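Local coordinates for malarial CLPB2 atpase/hsp101 protein (Plasmodium falciparum, PDB 4IRF) that probably hydrolyses ATP, as a ClpB-type AAA+ chaperone of the parasitophorous vacuole, to unfold and translocate proteins, and is represented here by its N-terminal cargo-binding domain, at residues Q9-N14 / P110-E115; K94-L99 / E115-G120. All coordinates share one frame; numbering follows the deposited sequence.

Interaction 1. Residues Q9-N14 / P110-E115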
# COMPACT_ATOMS: atom_id res chain seq x y z
N GLN A 9 -1.09 -14.37 -16.19
CA GLN A 9 -1.92 -13.34 -16.79
C GLN A 9 -2.76 -12.58 -15.76
O GLN A 9 -2.99 -13.10 -14.69
CB GLN A 9 -2.82 -13.99 -17.82
CG GLN A 9 -2.08 -14.50 -19.04
CD GLN A 9 -1.48 -15.84 -18.80
OE1 GLN A 9 -0.77 -16.03 -17.82
NE2 GLN A 9 -1.75 -16.79 -19.69
N GLY A 10 -3.20 -11.35 -16.08
CA GLY A 10 -4.02 -10.49 -15.19
C GLY A 10 -3.71 -8.97 -15.06
O GLY A 10 -2.58 -8.65 -15.19
N LYS A 11 -4.66 -8.09 -14.82
CA LYS A 11 -4.35 -6.65 -14.75
C LYS A 11 -3.43 -6.25 -13.56
O LYS A 11 -2.76 -5.27 -13.62
CB LYS A 11 -5.62 -5.81 -14.83
CG LYS A 11 -5.80 -4.69 -13.89
CD LYS A 11 -5.92 -3.37 -14.63
CE LYS A 11 -7.37 -3.02 -14.94
NZ LYS A 11 -7.60 -1.60 -15.39
N TYR A 12 -3.43 -7.03 -12.52
CA TYR A 12 -2.55 -6.78 -11.40
C TYR A 12 -1.41 -7.68 -11.47
O TYR A 12 -1.62 -8.79 -11.63
CB TYR A 12 -3.28 -7.08 -10.12
CG TYR A 12 -4.20 -5.99 -9.79
CD1 TYR A 12 -5.26 -5.75 -10.53
CD2 TYR A 12 -3.91 -5.17 -8.78
CE1 TYR A 12 -6.10 -4.74 -10.24
CE2 TYR A 12 -4.69 -4.16 -8.49
CZ TYR A 12 -5.81 -3.94 -9.23
OH TYR A 12 -6.64 -2.99 -8.88
N LEU A 13 -0.21 -7.17 -11.25
CA LEU A 13 0.93 -8.04 -11.14
C LEU A 13 0.85 -8.95 -9.92
O LEU A 13 0.23 -8.65 -8.97
CB LEU A 13 2.21 -7.28 -11.08
CG LEU A 13 2.57 -6.41 -12.26
CD1 LEU A 13 3.83 -5.66 -12.00
CD2 LEU A 13 2.68 -7.23 -13.49
N ASN A 14 1.55 -10.05 -10.01
CA ASN A 14 1.64 -10.95 -8.89
C ASN A 14 2.08 -10.29 -7.63
O ASN A 14 1.61 -10.58 -6.61
CB ASN A 14 2.65 -12.01 -9.12
CG ASN A 14 2.07 -13.33 -9.40
OD1 ASN A 14 1.71 -14.13 -8.48
ND2 ASN A 14 2.06 -13.64 -10.64
N PRO A 110 0.28 -1.28 -18.63
CA PRO A 110 -0.82 -2.22 -18.86
C PRO A 110 -1.11 -3.06 -17.62
O PRO A 110 -2.17 -3.72 -17.56
CB PRO A 110 -0.29 -3.09 -20.00
CG PRO A 110 1.19 -3.10 -19.79
CD PRO A 110 1.56 -1.75 -19.20
N LYS A 111 -0.22 -3.03 -16.63
CA LYS A 111 -0.48 -3.67 -15.34
C LYS A 111 -0.35 -2.71 -14.15
O LYS A 111 0.40 -1.72 -14.20
CB LYS A 111 0.46 -4.85 -15.11
CG LYS A 111 0.72 -5.72 -16.32
CD LYS A 111 -0.39 -6.72 -16.55
CE LYS A 111 0.08 -7.80 -17.53
NZ LYS A 111 -1.01 -8.78 -17.75
N VAL A 112 -1.04 -3.06 -13.05
CA VAL A 112 -0.97 -2.31 -11.82
C VAL A 112 0.20 -2.84 -10.98
O VAL A 112 0.19 -3.99 -10.57
CB VAL A 112 -2.30 -2.38 -11.03
CG1 VAL A 112 -2.22 -1.51 -9.79
CG2 VAL A 112 -3.47 -1.93 -11.91
N ASP A 113 1.21 -2.01 -10.78
CA ASP A 113 2.41 -2.39 -10.02
C ASP A 113 2.38 -1.74 -8.64
O ASP A 113 1.47 -1.00 -8.28
CB ASP A 113 3.68 -1.98 -10.80
CG ASP A 113 4.88 -2.86 -10.48
OD1 ASP A 113 4.95 -3.41 -9.36
OD2 ASP A 113 5.77 -3.00 -11.34
N VAL A 114 3.42 -2.01 -7.86
CA VAL A 114 3.50 -1.49 -6.51
C VAL A 114 3.49 0.03 -6.41
O VAL A 114 2.90 0.57 -5.49
CB VAL A 114 4.75 -2.07 -5.78
CG1 VAL A 114 4.78 -1.65 -4.35
CG2 VAL A 114 4.70 -3.58 -5.84
N GLU A 115 4.13 0.73 -7.35
CA GLU A 115 4.13 2.19 -7.31
C GLU A 115 2.73 2.73 -7.50
O GLU A 115 2.39 3.80 -6.98
CB GLU A 115 4.99 2.76 -8.44
CG GLU A 115 6.50 2.45 -8.29
CD GLU A 115 6.91 1.09 -8.86
OE1 GLU A 115 6.05 0.22 -9.15
OE2 GLU A 115 8.15 0.90 -9.02
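Two backbone hydrogen bonds tie the N-terminal loop to the chain leading into helix 114-121. Val112 N donates to Lys11 O (2.9 Å), arriving almost along the C=O axis; the second bond, Leu13 N to Val112 O, is longer at 3.3 Å but nearly straight (170°) and in the carbonyl plane. Together they form a single parallel beta bridge between Tyr12 and Val112. Lys111, bent at chi2 and then extended, runs back along the loop so that NZ reaches Gly10 O at 3.0 Å, from above the carbonyl plane.

In the side-chain packing, Val112 lies over one face of the Tyr12 ring in a CH-pi contact, CB 4.0 Å from the centroid; the ring's OH bonds to Glu101 of helix 91-106. Leu13 straddles two neighbours: its side chain crosses that of Lys111 at about a right angle, CD2 3.6 Å from Lys111 CB, while CD1 rests on the Asp113 carboxylate, 3.4 Å from CG.

That carboxylate is held by Val114 N, which meets the anti lone pair of OD1 at 2.6 Å, and by salt bridges from OD2 to Arg15 and Lys148.

Leu13 and Asp113 are both N-cap residues, so this isolated beta bridge joins the lead-ins to two helices of the mainly helical Clp N-terminal domain.

Interaction 2. Residues K94-L99 / E115-G120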
# COMPACT_ATOMS: atom_id res chain seq x y z
N LYS A 94 -11.48 -0.41 -1.92
CA LYS A 94 -11.98 -0.43 -3.28
C LYS A 94 -11.55 0.85 -3.99
O LYS A 94 -11.16 0.84 -5.19
CB LYS A 94 -13.51 -0.64 -3.33
CG LYS A 94 -13.91 -2.04 -2.85
CD LYS A 94 -15.43 -2.28 -2.91
CE LYS A 94 -15.78 -3.64 -2.36
NZ LYS A 94 -17.25 -3.77 -2.12
N GLU A 95 -11.57 1.95 -3.26
CA GLU A 95 -11.04 3.19 -3.79
C GLU A 95 -9.53 3.21 -4.04
O GLU A 95 -9.06 3.74 -5.06
CB GLU A 95 -11.40 4.34 -2.85
CG GLU A 95 -11.02 5.72 -3.37
CD GLU A 95 -11.46 6.84 -2.44
OE1 GLU A 95 -12.22 6.56 -1.49
OE2 GLU A 95 -11.04 7.99 -2.67
N THR A 96 -8.75 2.73 -3.07
CA THR A 96 -7.33 2.52 -3.29
C THR A 96 -7.05 1.88 -4.65
O THR A 96 -6.21 2.40 -5.43
CB THR A 96 -6.71 1.60 -2.23
OG1 THR A 96 -7.06 2.08 -0.92
CG2 THR A 96 -5.20 1.63 -2.38
N LEU A 97 -7.79 0.81 -4.97
CA LEU A 97 -7.56 0.02 -6.17
C LEU A 97 -8.04 0.76 -7.42
O LEU A 97 -7.40 0.72 -8.46
CB LEU A 97 -8.23 -1.36 -6.06
CG LEU A 97 -7.69 -2.14 -4.84
CD1 LEU A 97 -8.35 -3.50 -4.68
CD2 LEU A 97 -6.21 -2.32 -5.01
N ALA A 98 -9.17 1.48 -7.29
CA ALA A 98 -9.63 2.30 -8.41
C ALA A 98 -8.62 3.38 -8.76
O ALA A 98 -8.35 3.65 -9.93
CB ALA A 98 -11.01 2.92 -8.10
N LEU A 99 -8.05 4.01 -7.73
CA LEU A 99 -7.03 5.03 -7.97
C LEU A 99 -5.70 4.44 -8.50
O LEU A 99 -5.08 5.01 -9.40
CB LEU A 99 -6.80 5.82 -6.68
CG LEU A 99 -7.97 6.69 -6.25
CD1 LEU A 99 -7.73 7.13 -4.83
CD2 LEU A 99 -8.02 7.90 -7.17
N GLU A 115 4.13 0.73 -7.35
CA GLU A 115 4.13 2.19 -7.31
C GLU A 115 2.73 2.73 -7.50
O GLU A 115 2.39 3.80 -6.98
CB GLU A 115 4.99 2.76 -8.44
CG GLU A 115 6.50 2.45 -8.29
CD GLU A 115 6.91 1.09 -8.86
OE1 GLU A 115 6.05 0.22 -9.15
OE2 GLU A 115 8.15 0.90 -9.02
N HIS A 116 1.93 2.04 -8.30
CA HIS A 116 0.56 2.49 -8.58
C HIS A 116 -0.32 2.29 -7.35
O HIS A 116 -1.13 3.15 -7.01
CB HIS A 116 0.01 1.76 -9.80
CG HIS A 116 0.90 1.93 -11.00
ND1 HIS A 116 1.53 0.87 -11.61
CD2 HIS A 116 1.33 3.05 -11.64
CE1 HIS A 116 2.27 1.32 -12.61
NE2 HIS A 116 2.17 2.64 -12.65
N LEU A 117 -0.10 1.18 -6.67
CA LEU A 117 -0.75 0.91 -5.40
C LEU A 117 -0.32 1.96 -4.39
O LEU A 117 -1.15 2.52 -3.65
CB LEU A 117 -0.41 -0.52 -4.94
CG LEU A 117 -1.08 -1.03 -3.69
CD1 LEU A 117 -2.61 -0.96 -3.82
CD2 LEU A 117 -0.64 -2.45 -3.49
N LEU A 118 0.98 2.30 -4.40
CA LEU A 118 1.47 3.34 -3.50
C LEU A 118 0.72 4.65 -3.74
O LEU A 118 0.27 5.32 -2.79
CB LEU A 118 3.00 3.50 -3.63
CG LEU A 118 3.63 4.42 -2.58
CD1 LEU A 118 3.86 3.69 -1.29
CD2 LEU A 118 4.93 4.99 -3.12
N SER A 119 0.51 5.01 -5.01
CA SER A 119 -0.18 6.25 -5.33
C SER A 119 -1.62 6.19 -4.81
O SER A 119 -2.13 7.14 -4.22
CB SER A 119 -0.17 6.45 -6.85
OG SER A 119 -0.85 7.64 -7.17
N GLY A 120 -2.26 5.04 -5.01
CA GLY A 120 -3.62 4.85 -4.52
C GLY A 120 -3.74 4.97 -3.01
O GLY A 120 -4.65 5.64 -2.48
O HOH W 1 -6.31 4.69 -0.28
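Helix 115-120 crosses helix 94-99 at 127°, with the segment axes 7.9 Å apart at their closest. Glu115 and His116, at its start, face other parts of the domain: the Glu115 carboxylate takes a salt bridge from Lys148 and a hydrogen bond with Tyr49, and His116 ND1 bonds to Asp113 N at the head of its own helix.

Leu117 makes the first contact. With CG anti to the backbone N (chi1 -175°), it sends CD1 into the angle between two side chains of the other helix, 3.9 Å from Thr96 CG2 and 4.0 Å from Leu97 CD2. Leu97 lies alongside it, pointing the same way, whereas Thr96 crosses it obliquely.

Gly120 is the point of closest backbone approach, its CA 4.6 Å from Thr96 CA. A beta carbon here would clash with Thr96 O, so the bare CA lets the helices close up: it sits 3.7 Å from Thr96 O and 4.0 Å from Leu99 CB. A water bridges the polar side, donating to Gly120 O (2.9 Å) and hydrogen-bonded to Thr96 OG1, which also bonds to Glu92 O one turn earlier.

Around this crossing, helix 37-46 packs on Leu117 through Ile40 and Leu44, Pro37 touches Thr96, and helices 48-56 and 138-151 both touch Leu118.

Overall arrangement
Both interactions draw on helix 114-121, with their centres about 11 Å apart. Interaction 1 is the more peripheral, its centre about 14 Å from the centre of the chain and partly buried; that of interaction 2 lies about 8 Å from it and is buried. The outer contact joins two loops by two main-chain hydrogen bonds and one from a lysine, backed by an aromatic ring and an aliphatic chain. The inner one joins two helices by close backbone approach and methyl packing, with a bridging water as its polar link. Tyr12 connects them: its OH packs on Leu97 CB, so the N-terminal loop also leans on helix 91-106 beside the helix crossing.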